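Local structure of TRAP dicarboxylate transporter, DctP subunit (Ochrobactrum anthropi, 4P47) at residues 33-38 / 89-94; 126-131 / 325-330; 144-149 / 239-244; 231-236 / 294-299. The protein probably serves as the periplasmic solute-binding subunit of a TRAP transporter, capturing a solute, perhaps a dicarboxylate, for delivery to its membrane partners. All coordinates share one frame; numbering follows the deposited sequence. Where two conformers were deposited one is given.

Interaction 1: residues 33-38 / 89-94; sequences KFAAAN and EMTVMN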
loop_
_atom_site.group_PDB
_atom_site.type_symbol
_atom_site.label_atom_id
_atom_site.label_comp_id
_atom_site.label_asym_id
_atom_site.label_seq_id
_atom_site.Cartn_x
_atom_site.Cartn_y
_atom_site.Cartn_z
ATOM N N LYS A 33 19.673 2.255 -11.123
ATOM C CA LYS A 33 19.485 2.907 -9.832
ATOM C C LYS A 33 18.045 2.663 -9.388
ATOM O O LYS A 33 17.118 2.944 -10.135
ATOM C CB LYS A 33 19.773 4.406 -9.946
ATOM C CG LYS A 33 21.183 4.721 -10.422
ATOM C CD LYS A 33 21.453 6.227 -10.546
ATOM C CE LYS A 33 22.871 6.517 -11.042
ATOM N NZ LYS A 33 23.199 7.975 -11.062
ATOM N N PHE A 34 17.870 2.140 -8.177
ATOM C CA PHE A 34 16.563 1.724 -7.666
ATOM C C PHE A 34 16.333 2.453 -6.351
ATOM O O PHE A 34 16.970 2.141 -5.336
ATOM C CB PHE A 34 16.601 0.196 -7.480
ATOM C CG PHE A 34 15.285 -0.472 -7.141
ATOM C CD1 PHE A 34 14.109 0.221 -6.994
ATOM C CD2 PHE A 34 15.260 -1.833 -7.008
ATOM C CE1 PHE A 34 12.902 -0.457 -6.672
ATOM C CE2 PHE A 34 14.097 -2.508 -6.706
ATOM C CZ PHE A 34 12.908 -1.817 -6.542
ATOM N N ALA A 35 15.440 3.436 -6.392
ATOM C CA ALA A 35 15.208 4.328 -5.262
ATOM C C ALA A 35 13.934 3.959 -4.502
ATOM O O ALA A 35 12.962 3.483 -5.081
ATOM C CB ALA A 35 15.085 5.734 -5.766
ATOM N N ALA A 36 13.921 4.178 -3.190
ATOM C CA ALA A 36 12.699 4.055 -2.407
ATOM C C ALA A 36 12.804 4.878 -1.147
ATOM O O ALA A 36 13.876 5.353 -0.791
ATOM C CB ALA A 36 12.427 2.599 -2.051
ATOM N N ALA A 37 11.675 4.983 -0.453
ATOM C CA ALA A 37 11.568 5.798 0.761
ATOM C C ALA A 37 12.125 5.168 2.023
ATOM O O ALA A 37 12.676 5.878 2.854
ATOM C CB ALA A 37 10.127 6.144 0.986
ATOM N N ASN A 38 11.969 3.857 2.206
ATOM C CA ASN A 38 12.292 3.244 3.493
ATOM C C ASN A 38 13.743 2.795 3.587
ATOM O O ASN A 38 14.478 2.862 2.615
ATOM C CB ASN A 38 11.321 2.094 3.751
ATOM C CG ASN A 38 9.901 2.574 3.869
ATOM O OD1 ASN A 38 9.037 2.280 3.019
ATOM N ND2 ASN A 38 9.648 3.363 4.904
ATOM N N GLU A 89 16.303 4.989 -12.771
ATOM C CA GLU A 89 15.733 3.878 -13.555
ATOM C C GLU A 89 14.560 3.184 -12.902
ATOM O O GLU A 89 13.603 2.814 -13.584
ATOM C CB GLU A 89 16.779 2.815 -13.859
ATOM C CG GLU A 89 17.820 3.237 -14.894
ATOM C CD GLU A 89 18.877 4.181 -14.359
ATOM O OE1 GLU A 89 19.104 4.227 -13.138
ATOM O OE2 GLU A 89 19.494 4.887 -15.196
ATOM N N MET A 90 14.637 2.950 -11.599
ATOM C CA MET A 90 13.595 2.165 -10.924
ATOM C C MET A 90 13.170 2.768 -9.602
ATOM O O MET A 90 13.947 3.441 -8.930
ATOM C CB MET A 90 14.055 0.720 -10.658
ATOM C CG MET A 90 14.034 -0.178 -11.887
ATOM S SD MET A 90 14.391 -1.930 -11.562
ATOM C CE MET A 90 12.947 -2.315 -10.561
ATOM N N THR A 91 11.931 2.499 -9.218
ATOM C CA THR A 91 11.465 2.838 -7.889
ATOM C C THR A 91 10.335 1.898 -7.512
ATOM O O THR A 91 9.779 1.174 -8.360
ATOM C CB THR A 91 11.025 4.304 -7.790
ATOM O OG1 THR A 91 10.884 4.686 -6.421
ATOM C CG2 THR A 91 9.715 4.533 -8.495
ATOM N N VAL A 92 10.013 1.886 -6.227
ATOM C CA VAL A 92 8.844 1.198 -5.706
ATOM C C VAL A 92 8.139 2.140 -4.729
ATOM O O VAL A 92 8.787 2.799 -3.924
ATOM C CB VAL A 92 9.241 -0.170 -5.062
ATOM C CG1 VAL A 92 10.305 0.003 -3.965
ATOM C CG2 VAL A 92 8.010 -0.896 -4.561
ATOM N N MET A 93 6.827 2.259 -4.844
ATOM C CA MET A 93 6.080 3.182 -3.973
ATOM C C MET A 93 4.627 2.779 -3.931
ATOM O O MET A 93 4.167 2.000 -4.754
ATOM C CB MET A 93 6.160 4.623 -4.491
ATOM C CG MET A 93 5.438 4.817 -5.821
ATOM S SD MET A 93 5.578 6.513 -6.475
ATOM C CE MET A 93 7.273 6.445 -6.970
ATOM N N ASN A 94 3.886 3.336 -2.984
ATOM C CA ASN A 94 2.459 3.071 -2.896
ATOM C C ASN A 94 1.784 3.390 -4.218
ATOM O O ASN A 94 1.948 4.490 -4.776
ATOM C CB ASN A 94 1.834 3.893 -1.757
ATOM C CG ASN A 94 2.189 3.360 -0.378
ATOM O OD1 ASN A 94 2.762 2.296 -0.218
ATOM N ND2 ASN A 94 1.859 4.136 0.642
HETATM O O HOH W 1 9.080 4.295 -1.618
#

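Interaction 2: residues 126-131 / 325-330; sequences GPFGTN and DELFAE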
loop_
_atom_site.group_PDB
_atom_site.type_symbol
_atom_site.label_atom_id
_atom_site.label_comp_id
_atom_site.label_asym_id
_atom_site.label_seq_id
_atom_site.Cartn_x
_atom_site.Cartn_y
_atom_site.Cartn_z
ATOM N N GLY A 126 -3.883 -10.294 -10.577
ATOM C CA GLY A 126 -4.820 -10.661 -11.627
ATOM C C GLY A 126 -5.184 -9.505 -12.539
ATOM O O GLY A 126 -4.476 -8.507 -12.620
ATOM N N PRO A 127 -6.292 -9.633 -13.265
ATOM C CA PRO A 127 -6.657 -8.649 -14.277
ATOM C C PRO A 127 -6.758 -7.219 -13.731
ATOM O O PRO A 127 -6.364 -6.274 -14.423
ATOM C CB PRO A 127 -8.009 -9.177 -14.790
ATOM C CG PRO A 127 -7.879 -10.656 -14.617
ATOM C CD PRO A 127 -7.159 -10.820 -13.322
ATOM N N PHE A 128 -7.268 -7.040 -12.516
ATOM C CA PHE A 128 -7.384 -5.695 -11.977
ATOM C C PHE A 128 -6.026 -4.982 -11.976
ATOM O O PHE A 128 -5.863 -3.883 -12.518
ATOM C CB PHE A 128 -7.953 -5.730 -10.566
ATOM C CG PHE A 128 -7.875 -4.404 -9.856
ATOM C CD1 PHE A 128 -8.657 -3.331 -10.263
ATOM C CD2 PHE A 128 -7.023 -4.228 -8.785
ATOM C CE1 PHE A 128 -8.578 -2.114 -9.614
ATOM C CE2 PHE A 128 -6.950 -3.024 -8.123
ATOM C CZ PHE A 128 -7.719 -1.962 -8.539
ATOM N N GLY A 129 -5.030 -5.608 -11.361
ATOM C CA GLY A 129 -3.716 -4.990 -11.288
ATOM C C GLY A 129 -3.040 -4.887 -12.640
ATOM O O GLY A 129 -2.326 -3.923 -12.936
ATOM N N THR A 130 -3.231 -5.914 -13.463
ATOM C CA THR A 130 -2.608 -5.975 -14.768
ATOM C C THR A 130 -3.133 -4.891 -15.698
ATOM O O THR A 130 -2.373 -4.215 -16.388
ATOM C CB THR A 130 -2.801 -7.368 -15.364
ATOM O OG1 THR A 130 -2.189 -8.330 -14.488
ATOM C CG2 THR A 130 -2.176 -7.470 -16.760
ATOM N N ASN A 131 -4.437 -4.679 -15.678
ATOM C CA ASN A 131 -5.035 -3.664 -16.523
ATOM C C ASN A 131 -4.683 -2.247 -16.082
ATOM O O ASN A 131 -4.594 -1.348 -16.905
ATOM C CB ASN A 131 -6.555 -3.874 -16.632
ATOM C CG ASN A 131 -6.906 -5.069 -17.480
ATOM O OD1 ASN A 131 -6.116 -5.491 -18.309
ATOM N ND2 ASN A 131 -8.090 -5.625 -17.268
ATOM N N ASP A 325 -16.089 -1.714 -12.253
ATOM C CA ASP A 325 -16.897 -2.921 -12.426
ATOM C C ASP A 325 -16.064 -4.184 -12.354
ATOM O O ASP A 325 -16.468 -5.172 -11.716
ATOM C CB ASP A 325 -17.608 -2.919 -13.778
ATOM C CG ASP A 325 -18.702 -1.878 -13.877
ATOM O OD1 ASP A 325 -19.202 -1.389 -12.843
ATOM O OD2 ASP A 325 -19.074 -1.571 -15.026
ATOM N N GLU A 326 -14.902 -4.160 -13.004
ATOM C CA GLU A 326 -13.979 -5.298 -12.995
ATOM C C GLU A 326 -13.525 -5.612 -11.569
ATOM O O GLU A 326 -13.546 -6.767 -11.120
ATOM C CB GLU A 326 -12.765 -4.998 -13.876
ATOM C CG GLU A 326 -11.613 -6.011 -13.738
ATOM C CD GLU A 326 -10.487 -5.785 -14.747
ATOM O OE1 GLU A 326 -9.821 -4.726 -14.689
ATOM O OE2 GLU A 326 -10.269 -6.674 -15.600
ATOM N N LEU A 327 -13.121 -4.570 -10.859
ATOM C CA LEU A 327 -12.709 -4.701 -9.467
ATOM C C LEU A 327 -13.830 -5.312 -8.624
ATOM O O LEU A 327 -13.618 -6.282 -7.885
ATOM C CB LEU A 327 -12.314 -3.331 -8.931
ATOM C CG LEU A 327 -11.935 -3.265 -7.455
ATOM C CD1 LEU A 327 -10.761 -4.199 -7.151
ATOM C CD2 LEU A 327 -11.606 -1.848 -7.061
ATOM N N PHE A 328 -15.038 -4.790 -8.755
ATOM C CA PHE A 328 -16.147 -5.304 -7.951
ATOM C C PHE A 328 -16.430 -6.784 -8.212
ATOM O O PHE A 328 -16.739 -7.527 -7.277
ATOM C CB PHE A 328 -17.393 -4.446 -8.155
ATOM C CG PHE A 328 -17.328 -3.121 -7.450
ATOM C CD1 PHE A 328 -16.149 -2.692 -6.851
ATOM C CD2 PHE A 328 -18.446 -2.307 -7.372
ATOM C CE1 PHE A 328 -16.089 -1.480 -6.200
ATOM C CE2 PHE A 328 -18.391 -1.090 -6.719
ATOM C CZ PHE A 328 -17.218 -0.680 -6.133
ATOM N N ALA A 329 -16.297 -7.219 -9.461
ATOM C CA ALA A 329 -16.425 -8.642 -9.795
ATOM C C ALA A 329 -15.342 -9.503 -9.131
ATOM O O ALA A 329 -15.624 -10.568 -8.550
ATOM C CB ALA A 329 -16.394 -8.821 -11.314
ATOM N N GLU A 330 -14.094 -9.056 -9.216
ATOM C CA GLU A 330 -12.990 -9.770 -8.574
ATOM C C GLU A 330 -13.224 -9.865 -7.054
ATOM O O GLU A 330 -12.947 -10.903 -6.456
ATOM C CB GLU A 330 -11.650 -9.099 -8.893
ATOM C CG GLU A 330 -11.261 -9.102 -10.388
ATOM C CD GLU A 330 -10.885 -10.470 -10.924
ATOM O OE1 GLU A 330 -10.661 -11.386 -10.103
ATOM O OE2 GLU A 330 -10.807 -10.623 -12.171
HETATM O O HOH W 2 -8.013 -2.542 -13.687
#

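Interaction 3: residues 144-149 / 239-244; sequences LAYWEL and PQIVMI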
loop_
_atom_site.group_PDB
_atom_site.type_symbol
_atom_site.label_atom_id
_atom_site.label_comp_id
_atom_site.label_asym_id
_atom_site.label_seq_id
_atom_site.Cartn_x
_atom_site.Cartn_y
_atom_site.Cartn_z
ATOM N N LEU A 144 6.192 -3.331 -13.278
ATOM C CA LEU A 144 6.788 -4.664 -13.252
ATOM C C LEU A 144 6.064 -5.653 -12.332
ATOM O O LEU A 144 5.886 -6.817 -12.685
ATOM C CB LEU A 144 8.258 -4.553 -12.842
ATOM C CG LEU A 144 9.161 -3.787 -13.800
ATOM C CD1 LEU A 144 10.534 -3.608 -13.190
ATOM C CD2 LEU A 144 9.263 -4.529 -15.149
ATOM N N ALA A 145 5.641 -5.209 -11.152
ATOM C CA ALA A 145 5.028 -6.083 -10.158
ATOM C C ALA A 145 4.429 -5.215 -9.073
ATOM O O ALA A 145 4.789 -4.040 -8.930
ATOM C CB ALA A 145 6.055 -7.040 -9.552
ATOM N N TYR A 146 3.509 -5.795 -8.319
ATOM C CA TYR A 146 3.030 -5.203 -7.091
ATOM C C TYR A 146 3.660 -5.913 -5.903
ATOM O O TYR A 146 3.694 -7.143 -5.851
ATOM C CB TYR A 146 1.501 -5.286 -6.996
ATOM C CG TYR A 146 0.783 -4.511 -8.056
ATOM C CD1 TYR A 146 0.599 -3.148 -7.930
ATOM C CD2 TYR A 146 0.270 -5.131 -9.181
ATOM C CE1 TYR A 146 -0.054 -2.412 -8.900
ATOM C CE2 TYR A 146 -0.401 -4.404 -10.141
ATOM C CZ TYR A 146 -0.567 -3.054 -9.991
ATOM O OH TYR A 146 -1.237 -2.300 -10.944
ATOM N N TRP A 147 4.186 -5.125 -4.970
ATOM C CA TRP A 147 4.696 -5.632 -3.703
ATOM C C TRP A 147 3.765 -5.094 -2.597
ATOM O O TRP A 147 2.751 -4.450 -2.900
ATOM C CB TRP A 147 6.125 -5.155 -3.471
ATOM C CG TRP A 147 7.185 -5.710 -4.392
ATOM C CD1 TRP A 147 7.025 -6.550 -5.451
ATOM C CD2 TRP A 147 8.575 -5.429 -4.304
ATOM N NE1 TRP A 147 8.251 -6.827 -6.019
ATOM C CE2 TRP A 147 9.215 -6.131 -5.330
ATOM C CE3 TRP A 147 9.344 -4.615 -3.454
ATOM C CZ2 TRP A 147 10.593 -6.049 -5.529
ATOM C CZ3 TRP A 147 10.697 -4.548 -3.639
ATOM C CH2 TRP A 147 11.310 -5.240 -4.676
ATOM N N GLU A 148 4.071 -5.376 -1.337
ATOM C CA GLU A 148 3.173 -4.974 -0.253
ATOM C C GLU A 148 3.763 -3.881 0.611
ATOM O O GLU A 148 4.908 -3.987 1.027
ATOM C CB GLU A 148 2.872 -6.173 0.638
ATOM C CG GLU A 148 2.043 -5.825 1.882
ATOM C CD GLU A 148 1.466 -7.054 2.541
ATOM O OE1 GLU A 148 0.363 -7.442 2.119
ATOM O OE2 GLU A 148 2.113 -7.604 3.468
ATOM N N LEU A 149 2.983 -2.841 0.911
ATOM C CA LEU A 149 3.248 -2.024 2.091
ATOM C C LEU A 149 2.410 -2.570 3.245
ATOM O O LEU A 149 2.948 -3.113 4.201
ATOM C CB LEU A 149 2.979 -0.537 1.836
ATOM C CG LEU A 149 3.508 0.432 2.887
ATOM C CD1 LEU A 149 2.666 0.394 4.135
ATOM C CD2 LEU A 149 4.962 0.184 3.242
ATOM N N PRO A 239 -0.951 -1.378 -1.668
ATOM C CA PRO A 239 0.007 -2.131 -2.466
ATOM C C PRO A 239 1.066 -1.183 -2.955
ATOM O O PRO A 239 0.772 0.007 -3.131
ATOM C CB PRO A 239 -0.833 -2.632 -3.645
ATOM C CG PRO A 239 -1.925 -1.656 -3.791
ATOM C CD PRO A 239 -2.122 -0.972 -2.457
ATOM N N GLN A 240 2.275 -1.675 -3.168
ATOM C CA GLN A 240 3.289 -0.877 -3.823
ATOM C C GLN A 240 3.460 -1.359 -5.240
ATOM O O GLN A 240 3.191 -2.539 -5.555
ATOM C CB GLN A 240 4.594 -0.915 -3.070
ATOM C CG GLN A 240 4.407 -0.410 -1.655
ATOM C CD GLN A 240 5.630 0.241 -1.116
ATOM O OE1 GLN A 240 6.745 -0.267 -1.270
ATOM N NE2 GLN A 240 5.443 1.374 -0.465
ATOM N N ILE A 241 3.806 -0.465 -6.136
ATOM C CA ILE A 241 4.104 -0.862 -7.505
ATOM C C ILE A 241 5.587 -0.623 -7.760
ATOM O O ILE A 241 6.160 0.435 -7.433
ATOM C CB ILE A 241 3.207 -0.140 -8.529
ATOM C CG1 ILE A 241 3.502 -0.648 -9.936
ATOM C CG2 ILE A 241 3.359 1.364 -8.429
ATOM C CD1 ILE A 241 2.478 -0.197 -10.965
ATOM N N VAL A 242 6.233 -1.640 -8.326
ATOM C CA VAL A 242 7.609 -1.549 -8.780
ATOM C C VAL A 242 7.597 -1.127 -10.234
ATOM O O VAL A 242 6.932 -1.768 -11.069
ATOM C CB VAL A 242 8.305 -2.920 -8.661
ATOM C CG1 VAL A 242 9.758 -2.839 -9.131
ATOM C CG2 VAL A 242 8.238 -3.451 -7.218
ATOM N N MET A 243 8.294 -0.037 -10.529
ATOM C CA MET A 243 8.308 0.553 -11.853
ATOM C C MET A 243 9.708 0.767 -12.361
ATOM O O MET A 243 10.673 0.929 -11.593
ATOM C CB MET A 243 7.613 1.913 -11.819
ATOM C CG MET A 243 6.125 1.825 -11.557
ATOM S SD MET A 243 5.293 3.418 -11.269
ATOM C CE MET A 243 6.092 3.940 -9.736
ATOM N N ILE A 244 9.811 0.800 -13.685
ATOM C CA ILE A 244 11.038 1.133 -14.361
ATOM C C ILE A 244 10.749 2.209 -15.420
ATOM O O ILE A 244 9.674 2.240 -16.014
ATOM C CB ILE A 244 11.699 -0.169 -14.927
ATOM C CG1 ILE A 244 13.083 0.113 -15.490
ATOM C CG2 ILE A 244 10.816 -0.864 -15.972
ATOM C CD1 ILE A 244 13.910 -1.143 -15.625
HETATM O O HOH W 3 7.305 -2.940 -0.897
#

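Interaction 4: residues 231-236 / 294-299; sequences TLTRHQ and TELTPE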
loop_
_atom_site.group_PDB
_atom_site.type_symbol
_atom_site.label_atom_id
_atom_site.label_comp_id
_atom_site.label_asym_id
_atom_site.label_seq_id
_atom_site.Cartn_x
_atom_site.Cartn_y
_atom_site.Cartn_z
ATOM N N THR A 231 -7.757 -0.653 16.302
ATOM C CA THR A 231 -8.666 -1.537 15.599
ATOM C C THR A 231 -8.074 -1.877 14.266
ATOM O O THR A 231 -7.589 -0.998 13.536
ATOM C CB THR A 231 -10.031 -0.899 15.385
ATOM O OG1 THR A 231 -10.604 -0.675 16.675
ATOM C CG2 THR A 231 -10.974 -1.820 14.583
ATOM N N LEU A 232 -8.106 -3.167 13.941
ATOM C CA LEU A 232 -7.671 -3.636 12.638
ATOM C C LEU A 232 -8.800 -3.375 11.637
ATOM O O LEU A 232 -9.461 -4.291 11.149
ATOM C CB LEU A 232 -7.280 -5.109 12.711
ATOM C CG LEU A 232 -6.180 -5.443 13.730
ATOM C CD1 LEU A 232 -5.747 -6.912 13.601
ATOM C CD2 LEU A 232 -4.970 -4.513 13.600
ATOM N N THR A 233 -9.048 -2.106 11.363
ATOM C CA THR A 233 -10.133 -1.714 10.456
ATOM C C THR A 233 -9.867 -2.168 9.031
ATOM O O THR A 233 -10.805 -2.395 8.276
ATOM C CB THR A 233 -10.277 -0.193 10.435
ATOM O OG1 THR A 233 -8.976 0.373 10.364
ATOM C CG2 THR A 233 -10.981 0.335 11.672
ATOM N N ARG A 234 -8.597 -2.284 8.658
ATOM C CA ARG A 234 -8.219 -2.577 7.284
ATOM C C ARG A 234 -9.033 -1.712 6.306
ATOM O O ARG A 234 -9.484 -2.161 5.251
ATOM C CB ARG A 234 -8.335 -4.078 6.980
ATOM C CG ARG A 234 -7.422 -4.926 7.842
ATOM C CD ARG A 234 -7.313 -6.352 7.342
ATOM N NE ARG A 234 -6.444 -7.138 8.214
ATOM C CZ ARG A 234 -6.862 -7.850 9.250
ATOM N NH1 ARG A 234 -8.147 -7.911 9.558
ATOM N NH2 ARG A 234 -5.985 -8.519 9.983
ATOM N N HIS A 235 -9.201 -0.446 6.646
ATOM C CA HIS A 235 -10.088 0.417 5.881
ATOM C C HIS A 235 -9.543 0.707 4.497
ATOM O O HIS A 235 -10.319 1.034 3.605
ATOM C CB HIS A 235 -10.432 1.715 6.632
ATOM C CG HIS A 235 -9.237 2.493 7.073
ATOM N ND1 HIS A 235 -8.666 2.305 8.308
ATOM C CD2 HIS A 235 -8.497 3.439 6.449
ATOM C CE1 HIS A 235 -7.621 3.104 8.429
ATOM N NE2 HIS A 235 -7.492 3.803 7.321
ATOM N N GLN A 236 -8.224 0.651 4.342
ATOM C CA GLN A 236 -7.595 0.684 3.036
ATOM C C GLN A 236 -6.423 -0.286 3.063
ATOM O O GLN A 236 -5.978 -0.710 4.123
ATOM C CB GLN A 236 -7.067 2.075 2.725
ATOM C CG GLN A 236 -8.151 3.101 2.487
ATOM C CD GLN A 236 -7.570 4.478 2.521
ATOM O OE1 GLN A 236 -7.131 4.968 3.583
ATOM N NE2 GLN A 236 -7.512 5.118 1.375
ATOM N N THR A 294 -8.632 -4.515 18.736
ATOM C CA THR A 294 -9.945 -4.971 18.353
ATOM C C THR A 294 -9.930 -5.418 16.903
ATOM O O THR A 294 -9.387 -4.739 16.046
ATOM C CB THR A 294 -10.979 -3.844 18.555
ATOM O OG1 THR A 294 -11.002 -3.458 19.939
ATOM C CG2 THR A 294 -12.373 -4.312 18.146
ATOM N N GLU A 295 -10.505 -6.589 16.639
ATOM C CA GLU A 295 -10.693 -7.082 15.280
ATOM C C GLU A 295 -12.153 -6.949 14.904
ATOM O O GLU A 295 -13.033 -7.018 15.756
ATOM C CB GLU A 295 -10.291 -8.551 15.183
ATOM C CG GLU A 295 -8.823 -8.797 15.441
ATOM C CD GLU A 295 -8.443 -10.252 15.270
ATOM O OE1 GLU A 295 -9.303 -11.124 15.528
ATOM O OE2 GLU A 295 -7.288 -10.522 14.878
ATOM N N LEU A 296 -12.396 -6.753 13.620
ATOM C CA LEU A 296 -13.741 -6.755 13.064
ATOM C C LEU A 296 -14.070 -8.075 12.384
ATOM O O LEU A 296 -13.242 -8.622 11.663
ATOM C CB LEU A 296 -13.871 -5.638 12.023
ATOM C CG LEU A 296 -13.403 -4.242 12.424
ATOM C CD1 LEU A 296 -13.550 -3.261 11.278
ATOM C CD2 LEU A 296 -14.201 -3.758 13.631
ATOM N N THR A 297 -15.293 -8.579 12.575
ATOM C CA THR A 297 -15.744 -9.732 11.808
ATOM C C THR A 297 -15.993 -9.270 10.386
ATOM O O THR A 297 -16.136 -8.061 10.136
ATOM C CB THR A 297 -17.073 -10.316 12.308
ATOM O OG1 THR A 297 -18.105 -9.344 12.091
ATOM C CG2 THR A 297 -16.991 -10.701 13.783
ATOM N N PRO A 298 -16.032 -10.213 9.434
ATOM C CA PRO A 298 -16.310 -9.818 8.058
ATOM C C PRO A 298 -17.649 -9.109 7.947
ATOM O O PRO A 298 -17.833 -8.259 7.086
ATOM C CB PRO A 298 -16.371 -11.163 7.314
ATOM C CG PRO A 298 -15.533 -12.083 8.114
ATOM C CD PRO A 298 -15.619 -11.631 9.536
ATOM N N GLU A 299 -18.604 -9.482 8.796
ATOM C CA GLU A 299 -19.934 -8.895 8.704
ATOM C C GLU A 299 -19.914 -7.452 9.218
ATOM O O GLU A 299 -20.610 -6.589 8.695
ATOM C CB GLU A 299 -20.968 -9.782 9.438
ATOM C CG GLU A 299 -21.219 -11.148 8.758
ATOM C CD GLU A 299 -20.157 -12.202 9.081
ATOM O OE1 GLU A 299 -19.298 -11.963 9.953
ATOM O OE2 GLU A 299 -20.174 -13.302 8.479
HETATM O O HOH W 4 -10.325 -6.812 11.608
HETATM O O HOH W 5 -6.478 -10.206 12.151
#

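Interaction 1: residues 33-38 / 89-94
Segments 33-38 and 89-94 pair through parallel neighbouring strands of the sheet, the axes of their strand parts 16° apart. Three direct bonds involve backbone N-H groups. M90 N reaches K33 O at 2.9 Å, nearly along the C=O axis, and A35 N reaches M90 O at 2.9 Å, approaching from above the carbonyl plane. K33 N instead takes a side-chain acceptor, E89 OE1, at 2.9 Å; the E89 chain bends at its second torsion to bring the carboxylate back beside the strand. One step further on, a hydroxyl stands in for an amide: T91 OG1, anti to its own backbone N (chi1 -166°), donates to A35 O at 2.7 Å. Where the strands part, a water takes the hydrogen of A37 N and lies 2.8 Å from V92 O.

The apolar contact gathers on the face carrying F34 and M90. M90 CE lies over the middle of the F34 ring, 4.1 Å from its centroid and 12° off the normal, a CH-pi contact with SD close enough to make it Met-aromatic as well. V92 CG1 touches F34 CE1 at 3.8 Å and also meets A36 CB. Helix 43-58 adds M48 and F51 to this apolar cluster, the F51 ring turned steeply against F34. On the other face T91 packs on helix 76-85.

The strand order 63-68, 30-35, 90-94, then antiparallel 229-245, is consistent with the type II periplasmic binding protein fold. Only two interstrand bonds are backbone to backbone, so the E89 carboxylate and T91 hydroxyl complete the pairing at its ends while apolar groups cover the F34 face.

Interaction 2: residues 126-131 / 325-330
Helical segments 127-131 and 325-330 run roughly antiparallel, at 153°, with axes 9.9 Å apart at closest approach and F128 CA 6.0 Å from L327 CA. This is antiparallel helix-helix packing between helix 127-133 and helix 321-336, the last of the chain. G126 is the N-cap residue of the first helix, and its carbonyl O accepts from both the backbone N and the hydroxyl of T130.

The apolar half centres on L327 CD1, which sits over the middle of the F128 ring, 3.7 Å from the centroid and 6° off the normal, a CH-pi contact; CB and CD2 of the same leucine lie against the CD1-CE1-CZ side. Both residues carry CG anti to the backbone N, and their side chains lie alongside each other, pointing the same way. V123 of helix 117-125 and loop residues A107, V108 and L113 add to the cluster.

The polar half is built by E326, whose extended chain carries its carboxylate across to the other helix. N131 ND2 donates a weak bond to E326 OE1 at 3.2 Å; amide and carboxylate are turned only 17° from coplanarity. OE2 of the same carboxylate rests against P127 CB at 3.5 Å. E330, bent at its second torsion, crosses P127 at about a right angle, its OE2 3.8 Å from P127 CG, and has a long, weak ion pair with K333. The charged ends therefore gather on the more exposed flank, away from the buried ring. A single water joins the helices as well, donating to E326 OE1 at 3.0 Å and to F128 O at 2.8 Å.

Interaction 3: residues 144-149 / 239-244
The tight part of this buried antiparallel pair is its middle. Strand segments 144-149 and 239-244 approach to 4.3 Å between axes but are strongly twisted, with directions 141° apart. W147 and Q240 face each other as a hydrogen-bonded pair, Q240 N meeting W147 O at 2.8 Å. V242 N reaches A145 O at 2.9 Å, nearly straight at 171°. On the face shared by W147 and V242, CG2 of the valine presses on the indole: it lies 3.4 Å from the centroid of the five-membered ring, over its face. Replacing W147 with an alanine would probably lose this CH-pi contact and loosen the packing against helix 254-288, where NE1 also makes a weak bond to A264 O. Opposite, Y146 CE1 meets I241 CD1 at 3.9 Å while Y146 OH bonds to G129 O.

Both ends are partly exposed, at L144 and at L149. At the L149 end, where L149 CB touches Q240 CG at 3.8 Å, a water enters, donating to E148 O at 3.2 Å and to Q240 OE1 at 2.8 Å. The amide of Q240 is well held elsewhere, NE2 by N94 and OE1 by Q44. By contrast, A145 N is buried with no partner.

Both segments belong to long strands, 141-156 and 229-245, that pair over a long run; such extended strands passing between the two lobes are characteristic of TRAP solute-binding proteins.

Interaction 4: residues 231-236 / 294-299
T294 O accepts one hydrogen bond across the contact and one weaker CA-H...O contact. L232 N donates to it at 2.9 Å, almost along the C=O axis (178°), and T231 CA adds the CA-H...O contact to T294 O at 3.3 Å. The bond belongs to a short parallel bridge, T231 with T294, which adds strand 292-295 to the mixed sheet beside strand 229-245. Directly after it the first chain turns: L232 is the centre of an inverse gamma turn, closed by a weak 2.8 Å bond from T233 N to T231 O.

L296 fills the angle where the strands separate. Its CG is anti to the carbonyl carbon, and the two methyls fork: CD1 touches T233 CA at 3.8 Å, CD2 meets T231 CG2 at 3.9 Å. The side chain also packs on T301 and L304 of helix 298-312, whose N-cap is T297. An alanine here would probably lose both methyl contacts and weaken the join between strand 229-245 and that helix.

Polar groups beyond the bridge are joined by water. One water donates to L232 O at 2.7 Å and accepts from L296 N, linking the two segments. L232 CB lies over one face of the R234 guanidinium, displaced toward its rim, and R234 makes a cation-pi contact with F151. Its charge does not touch E295; a second water, in the guanidinium plane, accepts from R234 NH2 at 2.8 Å and donates to E295 OE2 at 2.9 Å.

Interactions 1, 3 and 4 lie on one mixed sheet, with strand 229-245 running through it: interactions 3 and 4 use successive parts of that strand, and its neighbour 90-94 carries interaction 1. Interactions 1 and 3, with centres about 9 Å apart, touch directly, partly through N94 and Q240. Interactions 1 and 4 stand on opposite sides of the chain's centre, about 30 Å between centres, consistent with long strands connecting two lobes. Interaction 2, a helix pair, meets interaction 3 through the G129-Y146 bond, their centres about 16 Å apart. Along the chain interaction 1 closes first; interaction 2 then encloses interactions 3 and 4, whose segments alternate, so the last helix returns to pack on helix 127-133.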